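Local atomic coordinates of protein DOA1 (Saccharomyces cerevisiae, PDB entry 3ODT), a protein that probably binds ubiquitin through its WD40 beta-propeller and thereby takes part in regulating the turnover of F-box proteins. Residues S154-F158 with L169-D173; R219-E225 with R249-N255; H17-D23 with S34-T40. One frame throughout, in Å; residues are numbered along the deposited sequence.

Contact 1. Residues S154-F158 with L169-D173; sequences SENKF and LWQND
This is the open end of an antiparallel beta hairpin, the two middle strands of a WD40 propeller blade: residues 154-158 lead into strand 157-162, and residues 169-173 bring strand 167-171 to its close. Lys157 stands opposite Gln171 as a non-hydrogen-bonded pair, CA to CA 4.5 Å, and Phe158 opposite Trp170 as a hydrogen-bonded pair, with Phe158 N to Trp170 O at 3.1 Å and Trp170 N to Phe158 O at 2.8 Å. One step further out, Asn172 N reaches Asn156 O at 2.9 Å, although Asn156 has left-handed backbone angles (51/50°) and Asn172 also has positive phi (66/-124°). Asn156 and Lys157 together face Ser152, a G1 beta bulge at the start of the strand. Gln171, extended with chi1 and chi2 both t, ties down the loop leading into strand 157-162 through NE2 to Glu155 O, 3.0 Å; Lys157, on the same face, passes its CE 3.7 Å from that NE2, while its NZ forms a salt bridge with Glu155 OE1 at 3.4 Å. On the other face, Phe158 CB and Trp170 CB touch at 4.2 Å, and the edge of the phenyl ring meets Asn172 O, 3.5 Å from CE2. Trp170, whose NE1 bonds Thr160, is the tryptophan of the WD40 signature. Leu138 of strand 133-139, from the preceding blade, covers Phe158 and Trp170, while Ile176 of the outer strand 174-179 packs on Lys157 and Leu169.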
loop_
_atom_site.group_PDB
_atom_site.type_symbol
_atom_site.label_atom_id
_atom_site.label_comp_id
_atom_site.label_asym_id
_atom_site.label_seq_id
_atom_site.Cartn_x
_atom_site.Cartn_y
_atom_site.Cartn_z
ATOM N N SER A 154 0.946 -17.000 11.654
ATOM C CA SER A 154 1.096 -18.280 12.339
ATOM C C SER A 154 0.732 -19.485 11.465
ATOM O O SER A 154 1.257 -20.570 11.673
ATOM C CB SER A 154 0.272 -18.292 13.623
ATOM O OG SER A 154 -1.114 -18.353 13.342
ATOM N N GLU A 155 -0.165 -19.311 10.500
ATOM C CA GLU A 155 -0.501 -20.403 9.585
ATOM C C GLU A 155 0.291 -20.302 8.285
ATOM O O GLU A 155 0.104 -21.121 7.383
ATOM C CB GLU A 155 -1.990 -20.380 9.244
ATOM C CG GLU A 155 -2.911 -20.578 10.427
ATOM C CD GLU A 155 -4.382 -20.610 10.027
ATOM O OE1 GLU A 155 -4.809 -21.597 9.389
ATOM O OE2 GLU A 155 -5.111 -19.646 10.336
ATOM N N ASN A 156 1.158 -19.298 8.184
ATOM C CA ASN A 156 1.877 -19.019 6.949
ATOM C C ASN A 156 0.938 -18.922 5.778
ATOM O O ASN A 156 1.168 -19.543 4.737
ATOM C CB ASN A 156 2.939 -20.089 6.695
ATOM C CG ASN A 156 3.986 -20.094 7.760
ATOM O OD1 ASN A 156 4.500 -19.051 8.128
ATOM N ND2 ASN A 156 4.303 -21.268 8.278
ATOM N N LYS A 157 -0.119 -18.129 5.923
ATOM C CA LYS A 157 -1.051 -17.915 4.816
ATOM C C LYS A 157 -0.912 -16.510 4.279
ATOM O O LYS A 157 -0.833 -15.553 5.046
ATOM C CB LYS A 157 -2.495 -18.170 5.274
ATOM C CG LYS A 157 -2.805 -19.640 5.424
ATOM C CD LYS A 157 -4.264 -19.884 5.852
ATOM C CE LYS A 157 -4.614 -21.358 5.747
ATOM N NZ LYS A 157 -5.993 -21.630 6.226
ATOM N N PHE A 158 -0.867 -16.413 2.963
ATOM C CA PHE A 158 -0.572 -15.181 2.257
ATOM C C PHE A 158 -1.582 -15.021 1.141
ATOM O O PHE A 158 -2.155 -16.012 0.640
ATOM C CB PHE A 158 0.846 -15.217 1.682
ATOM C CG PHE A 158 1.863 -15.707 2.687
ATOM C CD1 PHE A 158 2.169 -14.937 3.774
ATOM C CD2 PHE A 158 2.440 -16.963 2.575
ATOM C CE1 PHE A 158 3.061 -15.380 4.724
ATOM C CE2 PHE A 158 3.310 -17.418 3.527
ATOM C CZ PHE A 158 3.634 -16.617 4.601
ATOM N N LEU A 169 -4.659 -17.387 -2.641
ATOM C CA LEU A 169 -4.363 -17.656 -1.249
ATOM C C LEU A 169 -3.352 -18.797 -1.176
ATOM O O LEU A 169 -3.487 -19.807 -1.877
ATOM C CB LEU A 169 -5.646 -18.052 -0.536
ATOM C CG LEU A 169 -5.524 -18.558 0.898
ATOM C CD1 LEU A 169 -5.051 -17.456 1.832
ATOM C CD2 LEU A 169 -6.860 -19.120 1.390
ATOM N N TRP A 170 -2.311 -18.609 -0.378
ATOM C CA TRP A 170 -1.162 -19.501 -0.291
ATOM C C TRP A 170 -1.034 -19.995 1.122
ATOM O O TRP A 170 -1.392 -19.291 2.065
ATOM C CB TRP A 170 0.109 -18.700 -0.594
ATOM C CG TRP A 170 0.130 -18.002 -1.891
ATOM C CD1 TRP A 170 -0.553 -16.865 -2.217
ATOM C CD2 TRP A 170 0.874 -18.378 -3.054
ATOM N NE1 TRP A 170 -0.284 -16.522 -3.518
ATOM C CE2 TRP A 170 0.587 -17.431 -4.055
ATOM C CE3 TRP A 170 1.774 -19.416 -3.341
ATOM C CZ2 TRP A 170 1.166 -17.473 -5.311
ATOM C CZ3 TRP A 170 2.340 -19.462 -4.602
ATOM C CH2 TRP A 170 2.048 -18.481 -5.568
ATOM N N GLN A 171 -0.494 -21.198 1.281
ATOM C CA GLN A 171 -0.015 -21.640 2.578
ATOM C C GLN A 171 1.396 -22.143 2.360
ATOM O O GLN A 171 1.656 -22.964 1.477
ATOM C CB GLN A 171 -0.909 -22.694 3.188
ATOM C CG GLN A 171 -0.458 -23.109 4.587
ATOM C CD GLN A 171 -1.551 -23.769 5.384
ATOM O OE1 GLN A 171 -2.285 -24.637 4.883
ATOM N NE2 GLN A 171 -1.643 -23.401 6.662
ATOM N N ASN A 172 2.342 -21.597 3.118
ATOM C CA ASN A 172 3.754 -21.829 2.834
ATOM C C ASN A 172 4.098 -21.189 1.490
ATOM O O ASN A 172 3.863 -19.997 1.290
ATOM C CB ASN A 172 4.063 -23.325 2.807
ATOM C CG ASN A 172 3.960 -23.966 4.177
ATOM O OD1 ASN A 172 4.143 -23.305 5.199
ATOM N ND2 ASN A 172 3.665 -25.260 4.203
ATOM N N ASP A 173 4.638 -21.978 0.565
ATOM C CA ASP A 173 4.840 -21.511 -0.802
ATOM C C ASP A 173 3.952 -22.181 -1.841
ATOM O O ASP A 173 4.260 -22.145 -3.039
ATOM C CB ASP A 173 6.315 -21.642 -1.194
ATOM C CG ASP A 173 6.793 -23.068 -1.214
ATOM O OD1 ASP A 173 6.025 -23.969 -0.833
ATOM O OD2 ASP A 173 7.954 -23.282 -1.630
#

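Contact 2. Residues R219-E225 with R249-N255; sequences RTYEGHE and RIWSKEN
Residues 219-225 end a strand and turn into a loop, while residues 249-255 finish another strand and curl back from Ser252 onward; the backbones share no beta bridge, with CA atoms 7.7 Å apart for Tyr221 and Trp251 and 8.3 Å for His224 and Arg249. Gly223, at phi/psi 163/-34°, has angles that demand glycine. Tyr221 (chi1 m) lays its CB over the six-membered ring of Trp251 (chi1 m), 3.8 Å from the centroid, and turns its ring edge toward the indole face, an offset edge-to-face pair with planes at 70°. The join illustrates how WD40 blades stack: the outermost strand of one blade and its Gly-His loop cover the third strand of the next, where His224 and Trp251 both bond Ser241 in the hydrogen-bond network of the repeat. Arg249 CD sits 3.6 Å above the His224 ring centroid; Arg249 NH2 makes a salt bridge with Asp245 and NE a hydrogen bond to Thr247, while the salt bridge from NH2 to Glu225 OE1 is long, at 3.7 Å. At the far end Lys253 O accepts Tyr221 OH at 2.7 Å and, weakly, Arg219 NH1 at 3.0 Å, where Ser252 OG holds Asn255 N at 3.0 Å in an ST motif.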
loop_
_atom_site.group_PDB
_atom_site.type_symbol
_atom_site.label_atom_id
_atom_site.label_comp_id
_atom_site.label_asym_id
_atom_site.label_seq_id
_atom_site.Cartn_x
_atom_site.Cartn_y
_atom_site.Cartn_z
ATOM N N ARG A 219 -19.873 -7.921 -1.280
ATOM C CA ARG A 219 -20.243 -6.542 -1.522
ATOM C C ARG A 219 -19.341 -5.980 -2.578
ATOM O O ARG A 219 -18.159 -6.314 -2.630
ATOM C CB ARG A 219 -20.105 -5.727 -0.233
ATOM C CG ARG A 219 -20.680 -4.289 -0.314
ATOM C CD ARG A 219 -21.035 -3.704 1.085
ATOM N NE ARG A 219 -22.078 -4.489 1.742
ATOM C CZ ARG A 219 -21.863 -5.360 2.734
ATOM N NH1 ARG A 219 -20.647 -5.516 3.228
ATOM N NH2 ARG A 219 -22.860 -6.074 3.251
ATOM N N THR A 220 -19.904 -5.118 -3.411
ATOM C CA THR A 220 -19.160 -4.399 -4.426
ATOM C C THR A 220 -19.309 -2.890 -4.146
ATOM O O THR A 220 -20.403 -2.402 -3.869
ATOM C CB THR A 220 -19.676 -4.745 -5.828
ATOM O OG1 THR A 220 -19.520 -6.145 -6.068
ATOM C CG2 THR A 220 -18.911 -4.011 -6.871
ATOM N N TYR A 221 -18.187 -2.182 -4.197
ATOM C CA TYR A 221 -18.156 -0.739 -3.945
ATOM C C TYR A 221 -17.835 -0.040 -5.251
ATOM O O TYR A 221 -16.691 -0.061 -5.720
ATOM C CB TYR A 221 -17.116 -0.410 -2.862
ATOM C CG TYR A 221 -17.212 -1.298 -1.621
ATOM C CD1 TYR A 221 -16.595 -2.552 -1.586
ATOM C CD2 TYR A 221 -17.893 -0.874 -0.476
ATOM C CE1 TYR A 221 -16.683 -3.383 -0.482
ATOM C CE2 TYR A 221 -17.993 -1.709 0.648
ATOM C CZ TYR A 221 -17.368 -2.949 0.631
ATOM O OH TYR A 221 -17.412 -3.738 1.742
ATOM N N GLU A 222 -18.876 0.511 -5.857
ATOM C CA GLU A 222 -18.824 1.088 -7.195
ATOM C C GLU A 222 -18.787 2.608 -7.162
ATOM O O GLU A 222 -19.534 3.249 -6.426
ATOM C CB GLU A 222 -20.071 0.643 -7.975
ATOM C CG GLU A 222 -20.144 1.134 -9.410
ATOM C CD GLU A 222 -21.076 0.282 -10.267
ATOM O OE1 GLU A 222 -21.959 -0.401 -9.692
ATOM O OE2 GLU A 222 -20.916 0.281 -11.511
ATOM N N GLY A 223 -17.921 3.192 -7.984
ATOM C CA GLY A 223 -17.914 4.641 -8.140
ATOM C C GLY A 223 -16.638 5.187 -8.767
ATOM O O GLY A 223 -16.696 6.165 -9.495
ATOM N N HIS A 224 -15.488 4.582 -8.508
ATOM C CA HIS A 224 -14.282 5.047 -9.185
ATOM C C HIS A 224 -14.476 4.992 -10.691
ATOM O O HIS A 224 -15.058 4.044 -11.221
ATOM C CB HIS A 224 -13.067 4.220 -8.806
ATOM C CG HIS A 224 -12.425 4.628 -7.533
ATOM N ND1 HIS A 224 -11.710 5.796 -7.418
ATOM C CD2 HIS A 224 -12.363 4.018 -6.328
ATOM C CE1 HIS A 224 -11.242 5.895 -6.183
ATOM N NE2 HIS A 224 -11.605 4.816 -5.509
ATOM N N GLU A 225 -13.958 6.010 -11.375
ATOM C CA GLU A 225 -14.187 6.148 -12.806
ATOM C C GLU A 225 -13.031 5.635 -13.637
ATOM O O GLU A 225 -13.105 5.648 -14.884
ATOM C CB GLU A 225 -14.461 7.605 -13.180
ATOM C CG GLU A 225 -15.570 8.228 -12.350
ATOM C CD GLU A 225 -15.442 9.731 -12.245
ATOM O OE1 GLU A 225 -14.521 10.217 -11.537
ATOM O OE2 GLU A 225 -16.264 10.422 -12.879
ATOM N N ARG A 249 -11.389 8.005 -1.861
ATOM C CA ARG A 249 -12.770 7.764 -1.491
ATOM C C ARG A 249 -12.838 7.032 -0.176
ATOM O O ARG A 249 -11.988 6.186 0.114
ATOM C CB ARG A 249 -13.518 7.015 -2.581
ATOM C CG ARG A 249 -13.558 7.803 -3.860
ATOM C CD ARG A 249 -14.338 7.102 -4.943
ATOM N NE ARG A 249 -14.248 7.820 -6.220
ATOM C CZ ARG A 249 -15.261 8.112 -7.014
ATOM N NH1 ARG A 249 -16.509 7.846 -6.666
ATOM N NH2 ARG A 249 -15.001 8.727 -8.162
ATOM N N ILE A 250 -13.868 7.328 0.603
ATOM C CA ILE A 250 -14.059 6.674 1.883
ATOM C C ILE A 250 -15.402 5.975 1.835
ATOM O O ILE A 250 -16.389 6.601 1.454
ATOM C CB ILE A 250 -14.015 7.689 3.053
ATOM C CG1 ILE A 250 -12.625 8.337 3.134
ATOM C CG2 ILE A 250 -14.299 7.006 4.387
ATOM C CD1 ILE A 250 -12.587 9.741 2.664
ATOM N N TRP A 251 -15.437 4.693 2.201
ATOM C CA TRP A 251 -16.649 3.866 2.088
ATOM C C TRP A 251 -17.000 3.170 3.416
ATOM O O TRP A 251 -16.131 2.790 4.212
ATOM C CB TRP A 251 -16.444 2.740 1.075
ATOM C CG TRP A 251 -15.786 3.087 -0.215
ATOM C CD1 TRP A 251 -14.462 3.296 -0.410
ATOM C CD2 TRP A 251 -16.408 3.207 -1.503
ATOM N NE1 TRP A 251 -14.208 3.538 -1.747
ATOM C CE2 TRP A 251 -15.391 3.500 -2.435
ATOM C CE3 TRP A 251 -17.727 3.111 -1.955
ATOM C CZ2 TRP A 251 -15.648 3.687 -3.800
ATOM C CZ3 TRP A 251 -17.986 3.311 -3.317
ATOM C CH2 TRP A 251 -16.945 3.583 -4.220
ATOM N N SER A 252 -18.290 2.957 3.634
ATOM C CA SER A 252 -18.718 2.036 4.653
ATOM C C SER A 252 -18.469 0.608 4.174
ATOM O O SER A 252 -19.038 0.169 3.186
ATOM C CB SER A 252 -20.202 2.195 4.931
ATOM O OG SER A 252 -20.662 1.093 5.679
ATOM N N LYS A 253 -17.609 -0.114 4.875
ATOM C CA LYS A 253 -17.349 -1.504 4.524
ATOM C C LYS A 253 -18.616 -2.313 4.721
ATOM O O LYS A 253 -18.946 -3.159 3.896
ATOM C CB LYS A 253 -16.208 -2.047 5.377
ATOM C CG LYS A 253 -15.921 -3.507 5.188
ATOM C CD LYS A 253 -16.662 -4.313 6.199
ATOM C CE LYS A 253 -16.040 -5.682 6.385
ATOM N NZ LYS A 253 -16.957 -6.521 7.177
ATOM N N GLU A 254 -19.335 -2.020 5.799
ATOM C CA GLU A 254 -20.520 -2.800 6.174
ATOM C C GLU A 254 -21.729 -2.605 5.257
ATOM O O GLU A 254 -22.516 -3.524 5.075
ATOM C CB GLU A 254 -20.920 -2.466 7.606
ATOM C CG GLU A 254 -19.848 -2.835 8.632
ATOM C CD GLU A 254 -19.633 -4.332 8.768
ATOM O OE1 GLU A 254 -20.500 -5.114 8.317
ATOM O OE2 GLU A 254 -18.590 -4.728 9.327
ATOM N N ASN A 255 -21.915 -1.424 4.683
ATOM C CA ASN A 255 -23.116 -1.219 3.884
ATOM C C ASN A 255 -22.934 -0.615 2.504
ATOM O O ASN A 255 -23.913 -0.447 1.779
ATOM C CB ASN A 255 -24.159 -0.433 4.699
ATOM C CG ASN A 255 -23.790 1.023 4.888
ATOM O OD1 ASN A 255 -23.355 1.697 3.961
ATOM N ND2 ASN A 255 -23.964 1.515 6.116
#

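Contact 3. Residues H17-D23 with S34-T40; sequences HDQDVRD and SVSRDGT
His17 is gripped at both ring nitrogens: ND1 donates to Asp38 OD2 at 3.0 Å, and NE2 shares a 2.7 Å hydrogen bond with Ser34 OG, which in turn bonds Trp44. This Asp38-His17-Ser34-Trp44 chain is the Asp-His-Ser/Thr-Trp tetrad of WD40 repeats, a stabilising network. Asp38 (chi1 p) extends it, for OD2 also takes Asp18 N at 2.9 Å and a salt bridge from Arg42, while OD1 receives Thr40 OG1 at 2.7 Å and, in an Asx turn, Thr40 N at 2.9 Å. These bonds stitch the loop before strand 21-26 to the type I turn Ser36-Gly39. Ser36 OG makes an ST turn with Asp38 N, 2.9 Å away, and its CB lies against one face of the imidazole, 3.1 Å from His17 ND1.

The hairpin begins with Asp20 O accepting Arg37 N at 3.1 Å. Val21 and Ser36 then form a non-hydrogen-bonded antiparallel pair, CA to CA 4.3 Å, and Asp23 and Val35 a hydrogen-bonded one, Val35 N to Asp23 O 3.0 Å. The one-residue shift between them is a beta bulge at Arg22 (psi -21°), whose N reaches Val35 O at 3.0 Å; Asp23 N is left buried without a partner. The short strand axes cross at 124°.

Asp20 faces the neighbouring blade, where it joins Ser285 and Asn287 in a calcium site and bonds Trp270. Val21 and Ser34 pack on Val289 of strand 289-293, whereas Val35 rests on Leu62 and Val65 of strand 62-68, so the hairpin is flanked by both adjacent blades.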
loop_
_atom_site.group_PDB
_atom_site.type_symbol
_atom_site.label_atom_id
_atom_site.label_comp_id
_atom_site.label_asym_id
_atom_site.label_seq_id
_atom_site.Cartn_x
_atom_site.Cartn_y
_atom_site.Cartn_z
ATOM N N HIS A 17 9.227 15.892 -2.933
ATOM C CA HIS A 17 9.535 14.967 -4.003
ATOM C C HIS A 17 9.515 15.675 -5.358
ATOM O O HIS A 17 8.703 16.568 -5.604
ATOM C CB HIS A 17 8.536 13.802 -4.014
ATOM C CG HIS A 17 8.785 12.774 -2.956
ATOM N ND1 HIS A 17 9.918 12.001 -2.935
ATOM C CD2 HIS A 17 8.052 12.411 -1.871
ATOM C CE1 HIS A 17 9.859 11.168 -1.911
ATOM N NE2 HIS A 17 8.744 11.411 -1.244
ATOM N N ASP A 18 10.374 15.222 -6.264
ATOM C CA ASP A 18 10.464 15.819 -7.589
ATOM C C ASP A 18 9.790 14.986 -8.703
ATOM O O ASP A 18 9.816 15.379 -9.867
ATOM C CB ASP A 18 11.928 16.026 -7.947
ATOM C CG ASP A 18 12.604 16.988 -7.014
ATOM O OD1 ASP A 18 11.957 18.009 -6.656
ATOM O OD2 ASP A 18 13.780 16.733 -6.677
ATOM N N GLN A 19 9.271 13.809 -8.347
ATOM C CA GLN A 19 8.487 12.998 -9.273
ATOM C C GLN A 19 7.382 12.290 -8.489
ATOM O O GLN A 19 7.267 12.473 -7.280
ATOM C CB GLN A 19 9.380 11.981 -9.999
ATOM C CG GLN A 19 10.463 12.592 -10.869
ATOM C CD GLN A 19 9.932 13.293 -12.099
ATOM O OE1 GLN A 19 8.811 13.032 -12.545
ATOM N NE2 GLN A 19 10.743 14.202 -12.666
ATOM N N ASP A 20 6.575 11.484 -9.171
ATOM C CA ASP A 20 5.383 10.963 -8.538
ATOM C C ASP A 20 5.710 10.301 -7.214
ATOM O O ASP A 20 6.703 9.568 -7.107
ATOM C CB ASP A 20 4.682 9.911 -9.416
ATOM C CG ASP A 20 4.062 10.493 -10.663
ATOM O OD1 ASP A 20 4.455 11.576 -11.095
ATOM O OD2 ASP A 20 3.152 9.853 -11.200
ATOM N N VAL A 21 4.820 10.504 -6.232
ATOM C CA VAL A 21 4.877 9.744 -4.987
ATOM C C VAL A 21 4.104 8.445 -5.203
ATOM O O VAL A 21 2.906 8.442 -5.456
ATOM C CB VAL A 21 4.284 10.524 -3.817
ATOM C CG1 VAL A 21 4.349 9.689 -2.548
ATOM C CG2 VAL A 21 5.015 11.847 -3.644
ATOM N N ARG A 22 4.795 7.327 -5.116
ATOM C CA ARG A 22 4.217 6.055 -5.490
ATOM C C ARG A 22 3.689 5.230 -4.323
ATOM O O ARG A 22 2.864 4.347 -4.514
ATOM C CB ARG A 22 5.259 5.233 -6.223
ATOM C CG ARG A 22 5.700 5.805 -7.573
ATOM C CD ARG A 22 4.582 5.767 -8.606
ATOM N NE ARG A 22 3.988 4.434 -8.668
ATOM C CZ ARG A 22 3.301 3.943 -9.681
ATOM N NH1 ARG A 22 3.140 4.658 -10.779
ATOM N NH2 ARG A 22 2.790 2.707 -9.594
ATOM N N ASP A 23 4.176 5.518 -3.133
ATOM C CA ASP A 23 3.770 4.789 -1.947
ATOM C C ASP A 23 4.069 5.604 -0.695
ATOM O O ASP A 23 5.077 6.322 -0.620
ATOM C CB ASP A 23 4.443 3.420 -1.894
ATOM C CG ASP A 23 3.582 2.362 -1.165
ATOM O OD1 ASP A 23 2.411 2.646 -0.809
ATOM O OD2 ASP A 23 4.065 1.223 -0.989
ATOM N N SER A 34 7.464 8.324 2.617
ATOM C CA SER A 34 7.021 8.253 1.230
ATOM C C SER A 34 8.190 7.889 0.342
ATOM O O SER A 34 9.332 8.160 0.671
ATOM C CB SER A 34 6.442 9.602 0.790
ATOM O OG SER A 34 7.403 10.634 0.987
ATOM N N VAL A 35 7.874 7.261 -0.793
ATOM C CA VAL A 35 8.884 6.954 -1.796
ATOM C C VAL A 35 8.373 7.395 -3.147
ATOM O O VAL A 35 7.159 7.560 -3.354
ATOM C CB VAL A 35 9.267 5.461 -1.799
ATOM C CG1 VAL A 35 9.800 4.987 -0.427
ATOM C CG2 VAL A 35 8.100 4.608 -2.248
ATOM N N SER A 36 9.288 7.592 -4.080
ATOM C CA SER A 36 8.964 8.306 -5.287
ATOM C C SER A 36 9.781 7.805 -6.461
ATOM O O SER A 36 10.860 7.231 -6.281
ATOM C CB SER A 36 9.246 9.803 -5.039
ATOM O OG SER A 36 9.267 10.568 -6.216
ATOM N N ARG A 37 9.305 8.069 -7.668
ATOM C CA ARG A 37 10.117 7.875 -8.860
ATOM C C ARG A 37 11.362 8.768 -8.896
ATOM O O ARG A 37 12.248 8.545 -9.724
ATOM C CB ARG A 37 9.261 8.081 -10.082
ATOM C CG ARG A 37 8.266 6.956 -10.301
ATOM C CD ARG A 37 7.238 7.394 -11.328
ATOM N NE ARG A 37 7.809 7.702 -12.635
ATOM C CZ ARG A 37 7.928 6.827 -13.629
ATOM N NH1 ARG A 37 7.534 5.565 -13.467
ATOM N NH2 ARG A 37 8.436 7.208 -14.790
ATOM N N ASP A 38 11.457 9.749 -7.997
ATOM C CA ASP A 38 12.678 10.558 -7.880
ATOM C C ASP A 38 13.830 9.797 -7.191
ATOM O O ASP A 38 14.937 10.305 -7.075
ATOM C CB ASP A 38 12.424 11.935 -7.216
ATOM C CG ASP A 38 12.096 11.857 -5.723
ATOM O OD1 ASP A 38 12.224 10.780 -5.111
ATOM O OD2 ASP A 38 11.725 12.921 -5.145
ATOM N N GLY A 39 13.556 8.574 -6.754
ATOM C CA GLY A 39 14.569 7.708 -6.208
ATOM C C GLY A 39 14.825 7.903 -4.723
ATOM O O GLY A 39 15.739 7.282 -4.181
ATOM N N THR A 40 14.019 8.734 -4.067
ATOM C CA THR A 40 14.221 9.037 -2.666
ATOM C C THR A 40 13.160 8.420 -1.766
ATOM O O THR A 40 12.023 8.153 -2.199
ATOM C CB THR A 40 14.289 10.562 -2.379
ATOM O OG1 THR A 40 12.996 11.163 -2.552
ATOM C CG2 THR A 40 15.318 11.247 -3.255
#

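How the contacts relate
Together the contacts sample one repeated unit at different joints: contact 1 shows pairing of the second and third strands within a blade, contact 2 the stacking of one blade on the next, and contact 3 the inner hairpin with three of the four tetrad residues, Trp44 completing it; Trp170 in contact 1 and His224 with Trp251 in contact 2 occupy equivalent positions. None touches another. Their centres are 28 Å (1 and 2, 2 and 3) and 31 Å (1 and 3) apart, with nearest atoms about 14 Å apart or more; contacts 1 and 3 lie on opposite sides of the centre of the seven-bladed ring. Of the three, contact 3 alone holds a calcium-site residue, Asp20.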